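Local coordinates for N utilization substance protein B homolog (Thermotoga maritima, PDB 1TZT) that probably binds the boxA antiterminator sequence of ribosomal RNA operons and takes part in transcription antitermination, at residues A[60-65]-A[84-89]; A[106-111]-A[122-127]. All coordinates share one frame; numbering follows the deposited sequence.

From the N terminus, the chain runs through helices 5-19, 27-34 and 41-56 before helix 58-66 supplies the first half of contact 1. Contact 1 closes across the 18 residues between 60-65 and 84-89, only 6 of them helical. Contact 2 then joins 106-111 to 122-127 across 10 residues, on the successive helices 100-114 and 119-134. The two loops are in series, neither nesting nor crossing, yet the contact centres lie about 12 Å apart. Helix 79-94 is the bridge: Ala88 CB meets Leu127 CD1 at 3.5 Å and Ala107 CB at 3.8 Å. Leu85 of this helix and Leu64 of helix 58-66 also touch helix 119-134, so the four helices share one core of the NusB fold.

Contact 1. Residues A[60-65]-A[84-89]; sequences MIDDLI and VLRLAT
Asp62 and Arg86 meet at the polar margin of this helix crossing, their flat groups set side by side. The carboxylate and guanidinium planes are 15° apart, and Arg86 approaches side-on, offering one nitrogen to each oxygen. Arg86 NE donates to Asp62 OD1 at 2.7 Å, nearly straight and on the syn lone pair; Arg86 NH1 reaches Asp62 OD2 at 2.8 Å, more bent and somewhat out of the carboxylate plane. An extended run from CG to NE, roughly crosswise to the axis of 60-65, carries the guanidinium out to Asp62.

Beneath the ion pair the contact is apolar. Ile65 lays its CD1 against the backbone of helix 79-94, 3.7 Å from Leu85 C, and the same methyl packs on Leu85 CB and the Arg86 CG methylene. Ile61 and Thr89 slide past one another in opposite directions, CG2 to CG2 at 4.0 Å; Leu64 CD1 comes at the same Thr89 methyl from another residue of its helix. That methyl can face the isoleucine and leucine because the hydroxyl is turned back: Thr89 OG1 lies anti to its own carbonyl carbon (chi1 -68°) and donates to Leu85 O at 2.8 Å. Leu85 O is thereby gripped twice, by Thr89 N and Thr89 OG1 from opposite faces of its plane.

The short axes approach to 9.8 Å at 111°, a steep crossing between two helices of the NusB core, with Leu64 continuing onto Ile130 of helix 119-134. Chemically, the Thr89 hydroxyl is bonded within its own helix, even as OG1 lies 3.7 Å from Ile65 CG1, and its methyl packs on Ile61 and Leu64, while the paired charges, kept to the partly exposed side, probably fix the rotation of the guanidinium.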
# COMPACT_ATOMS: atom_id res chain seq x y z
N MET A 60 6.66 -11.61 2.99
CA MET A 60 7.90 -10.86 2.98
C MET A 60 7.64 -9.40 3.39
O MET A 60 8.39 -8.82 4.18
CB MET A 60 8.54 -10.94 1.60
CG MET A 60 9.86 -10.18 1.46
SD MET A 60 9.62 -8.42 1.13
CE MET A 60 9.15 -8.55 -0.62
N ILE A 61 6.57 -8.82 2.85
CA ILE A 61 6.19 -7.43 3.13
C ILE A 61 5.86 -7.26 4.60
O ILE A 61 6.33 -6.31 5.24
CB ILE A 61 4.99 -7.02 2.24
CG1 ILE A 61 5.44 -6.85 0.79
CG2 ILE A 61 4.32 -5.76 2.76
CD1 ILE A 61 4.30 -6.75 -0.18
N ASP A 62 5.04 -8.15 5.13
CA ASP A 62 4.66 -8.08 6.54
C ASP A 62 5.87 -8.22 7.45
O ASP A 62 6.00 -7.50 8.43
CB ASP A 62 3.62 -9.14 6.88
CG ASP A 62 2.22 -8.76 6.44
OD1 ASP A 62 2.02 -7.63 5.93
OD2 ASP A 62 1.24 -9.52 6.61
N ASP A 63 6.76 -9.15 7.13
CA ASP A 63 7.94 -9.37 7.96
C ASP A 63 8.86 -8.17 7.90
O ASP A 63 9.51 -7.84 8.89
CB ASP A 63 8.67 -10.65 7.54
CG ASP A 63 7.85 -11.89 7.82
OD1 ASP A 63 8.30 -13.02 7.48
OD2 ASP A 63 6.73 -11.83 8.37
N LEU A 64 8.89 -7.51 6.74
CA LEU A 64 9.69 -6.30 6.59
C LEU A 64 9.15 -5.19 7.47
O LEU A 64 9.90 -4.57 8.21
CB LEU A 64 9.71 -5.84 5.13
CG LEU A 64 10.86 -4.92 4.74
CD1 LEU A 64 10.74 -4.58 3.27
CD2 LEU A 64 10.92 -3.66 5.55
N ILE A 65 7.84 -4.93 7.40
CA ILE A 65 7.24 -3.87 8.21
C ILE A 65 7.45 -4.14 9.70
O ILE A 65 7.82 -3.23 10.44
CB ILE A 65 5.73 -3.76 7.94
CG1 ILE A 65 5.48 -3.32 6.49
CG2 ILE A 65 5.10 -2.80 8.93
CD1 ILE A 65 4.10 -3.61 6.02
N VAL A 84 -2.09 0.48 4.75
CA VAL A 84 -1.32 1.57 4.15
C VAL A 84 0.18 1.19 4.09
O VAL A 84 0.85 1.37 3.05
CB VAL A 84 -1.48 2.90 4.90
CG1 VAL A 84 -0.46 3.87 4.39
CG2 VAL A 84 -2.87 3.46 4.68
N LEU A 85 0.67 0.64 5.18
CA LEU A 85 2.06 0.23 5.26
C LEU A 85 2.35 -0.87 4.25
O LEU A 85 3.39 -0.85 3.60
CB LEU A 85 2.40 -0.24 6.66
CG LEU A 85 2.41 0.87 7.70
CD1 LEU A 85 2.47 0.31 9.11
CD2 LEU A 85 3.54 1.85 7.44
N ARG A 86 1.41 -1.80 4.06
CA ARG A 86 1.60 -2.86 3.11
C ARG A 86 1.67 -2.35 1.66
O ARG A 86 2.57 -2.72 0.91
CB ARG A 86 0.49 -3.91 3.20
CG ARG A 86 0.62 -4.84 4.39
CD ARG A 86 -0.68 -5.54 4.71
NE ARG A 86 -0.52 -6.74 5.53
CZ ARG A 86 -1.54 -7.43 6.00
NH1 ARG A 86 -1.33 -8.50 6.76
NH2 ARG A 86 -2.79 -7.06 5.73
N LEU A 87 0.68 -1.55 1.30
CA LEU A 87 0.58 -0.98 -0.02
C LEU A 87 1.84 -0.17 -0.36
O LEU A 87 2.41 -0.33 -1.44
CB LEU A 87 -0.65 -0.07 -0.09
CG LEU A 87 -1.35 0.02 -1.44
CD1 LEU A 87 -2.47 1.05 -1.35
CD2 LEU A 87 -0.42 0.35 -2.57
N ALA A 88 2.22 0.73 0.55
CA ALA A 88 3.36 1.59 0.36
C ALA A 88 4.67 0.82 0.29
O ALA A 88 5.55 1.17 -0.47
CB ALA A 88 3.48 2.62 1.46
N THR A 89 4.77 -0.25 1.06
CA THR A 89 5.95 -1.09 1.04
C THR A 89 6.07 -1.86 -0.28
O THR A 89 7.13 -1.97 -0.87
CB THR A 89 5.95 -2.06 2.25
OG1 THR A 89 6.12 -1.31 3.47
CG2 THR A 89 7.12 -3.01 2.17

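Contact 2. Residues A[106-111]-A[122-127]; sequences EAIEIA and FVNGIL
Ala111 and Val123 show how closely these helices fit: Val123 CG2 projects towards Ala111, 3.7 Å from its CB, and also rests near Ile108 CA. This methyl stands between the backbone N and the carbonyl carbon of Val123 while CG1 lies anti to the carbonyl carbon (chi1 -64°), which turns CG2 to the shallow ground beside the small alanine. One turn along, the same pairing recurs as Leu127 CD1 sits against the Ala107 methyl, 3.6 Å from its CB. The two alanines are thus the low places, and valine and leucine the bumps that fill them. Ile108 is the bump from the other helix, its CG1 and CD1 crossing the Asn124 side chain, with Ile108 CG1 3.9 Å from Asn124 CB and 4.2 Å from Val123 CG2. Trimming Ile108 to an alanine would probably open a gap beside Asn124 CB and Val123 CG2. The short axes run at 153°, near antiparallel, and 9.2 Å apart, as befits consecutive helices of a hairpin; Ile104 of helix 100-114 touches both Asn124 and Leu127. No hydrogen bond spans the pair, so cohesion between the segments rests on the fit of methyl and methylene surfaces.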
# COMPACT_ATOMS: atom_id res chain seq x y z
N GLU A 106 1.81 9.93 -0.67
CA GLU A 106 0.49 9.43 -1.02
C GLU A 106 -0.04 8.46 0.05
O GLU A 106 -1.23 8.45 0.37
CB GLU A 106 0.49 8.80 -2.39
CG GLU A 106 0.82 9.76 -3.51
CD GLU A 106 -0.19 10.90 -3.67
OE1 GLU A 106 0.22 12.01 -4.07
OE2 GLU A 106 -1.38 10.70 -3.37
N ALA A 107 0.87 7.65 0.59
CA ALA A 107 0.55 6.79 1.70
C ALA A 107 0.08 7.62 2.90
O ALA A 107 -0.88 7.25 3.57
CB ALA A 107 1.77 5.92 2.07
N ILE A 108 0.77 8.72 3.20
CA ILE A 108 0.41 9.58 4.32
C ILE A 108 -0.99 10.16 4.13
O ILE A 108 -1.79 10.17 5.05
CB ILE A 108 1.43 10.70 4.50
CG1 ILE A 108 2.73 10.16 5.10
CG2 ILE A 108 0.89 11.85 5.38
CD1 ILE A 108 3.88 11.08 4.87
N GLU A 109 -1.31 10.56 2.90
CA GLU A 109 -2.63 11.14 2.62
C GLU A 109 -3.76 10.10 2.79
O GLU A 109 -4.79 10.43 3.35
CB GLU A 109 -2.63 11.81 1.23
CG GLU A 109 -1.74 13.05 1.18
CD GLU A 109 -2.07 14.11 2.21
OE1 GLU A 109 -1.15 14.58 2.91
OE2 GLU A 109 -3.27 14.48 2.30
N ILE A 110 -3.55 8.86 2.38
CA ILE A 110 -4.54 7.82 2.65
C ILE A 110 -4.72 7.64 4.16
O ILE A 110 -5.83 7.56 4.68
CB ILE A 110 -4.15 6.50 1.99
CG1 ILE A 110 -4.07 6.69 0.47
CG2 ILE A 110 -5.15 5.36 2.37
CD1 ILE A 110 -3.68 5.43 -0.29
N ALA A 111 -3.59 7.55 4.86
CA ALA A 111 -3.60 7.44 6.33
C ALA A 111 -4.35 8.57 7.00
O ALA A 111 -5.15 8.32 7.90
CB ALA A 111 -2.19 7.39 6.88
N PHE A 122 2.56 8.45 11.90
CA PHE A 122 2.94 7.09 12.22
C PHE A 122 3.50 6.41 10.98
O PHE A 122 4.63 5.91 10.97
CB PHE A 122 1.71 6.35 12.73
CG PHE A 122 1.96 4.93 13.08
CD1 PHE A 122 2.79 4.61 14.14
CD2 PHE A 122 1.39 3.90 12.33
CE1 PHE A 122 3.03 3.26 14.47
CE2 PHE A 122 1.63 2.57 12.65
CZ PHE A 122 2.45 2.25 13.72
N VAL A 123 2.72 6.40 9.91
CA VAL A 123 3.17 5.71 8.69
C VAL A 123 4.35 6.44 8.05
O VAL A 123 5.21 5.81 7.48
CB VAL A 123 2.05 5.49 7.65
CG1 VAL A 123 0.96 4.55 8.19
CG2 VAL A 123 1.49 6.79 7.21
N ASN A 124 4.41 7.76 8.20
CA ASN A 124 5.53 8.54 7.66
C ASN A 124 6.84 8.05 8.27
O ASN A 124 7.80 7.79 7.57
CB ASN A 124 5.34 10.03 7.96
CG ASN A 124 6.34 10.94 7.23
OD1 ASN A 124 7.26 10.49 6.53
ND2 ASN A 124 6.15 12.27 7.40
N GLY A 125 6.85 7.91 9.59
CA GLY A 125 8.05 7.49 10.30
C GLY A 125 8.55 6.12 9.89
O GLY A 125 9.75 5.93 9.67
N ILE A 126 7.63 5.16 9.81
CA ILE A 126 7.97 3.79 9.44
C ILE A 126 8.44 3.71 7.99
O ILE A 126 9.44 3.10 7.70
CB ILE A 126 6.76 2.86 9.67
CG1 ILE A 126 6.43 2.82 11.16
CG2 ILE A 126 7.04 1.46 9.14
CD1 ILE A 126 5.08 2.30 11.49
N LEU A 127 7.70 4.33 7.09
CA LEU A 127 8.06 4.27 5.69
C LEU A 127 9.38 4.98 5.38
O LEU A 127 10.10 4.54 4.50
CB LEU A 127 6.93 4.83 4.84
CG LEU A 127 5.66 4.00 4.81
CD1 LEU A 127 4.57 4.70 4.05
CD2 LEU A 127 5.88 2.60 4.23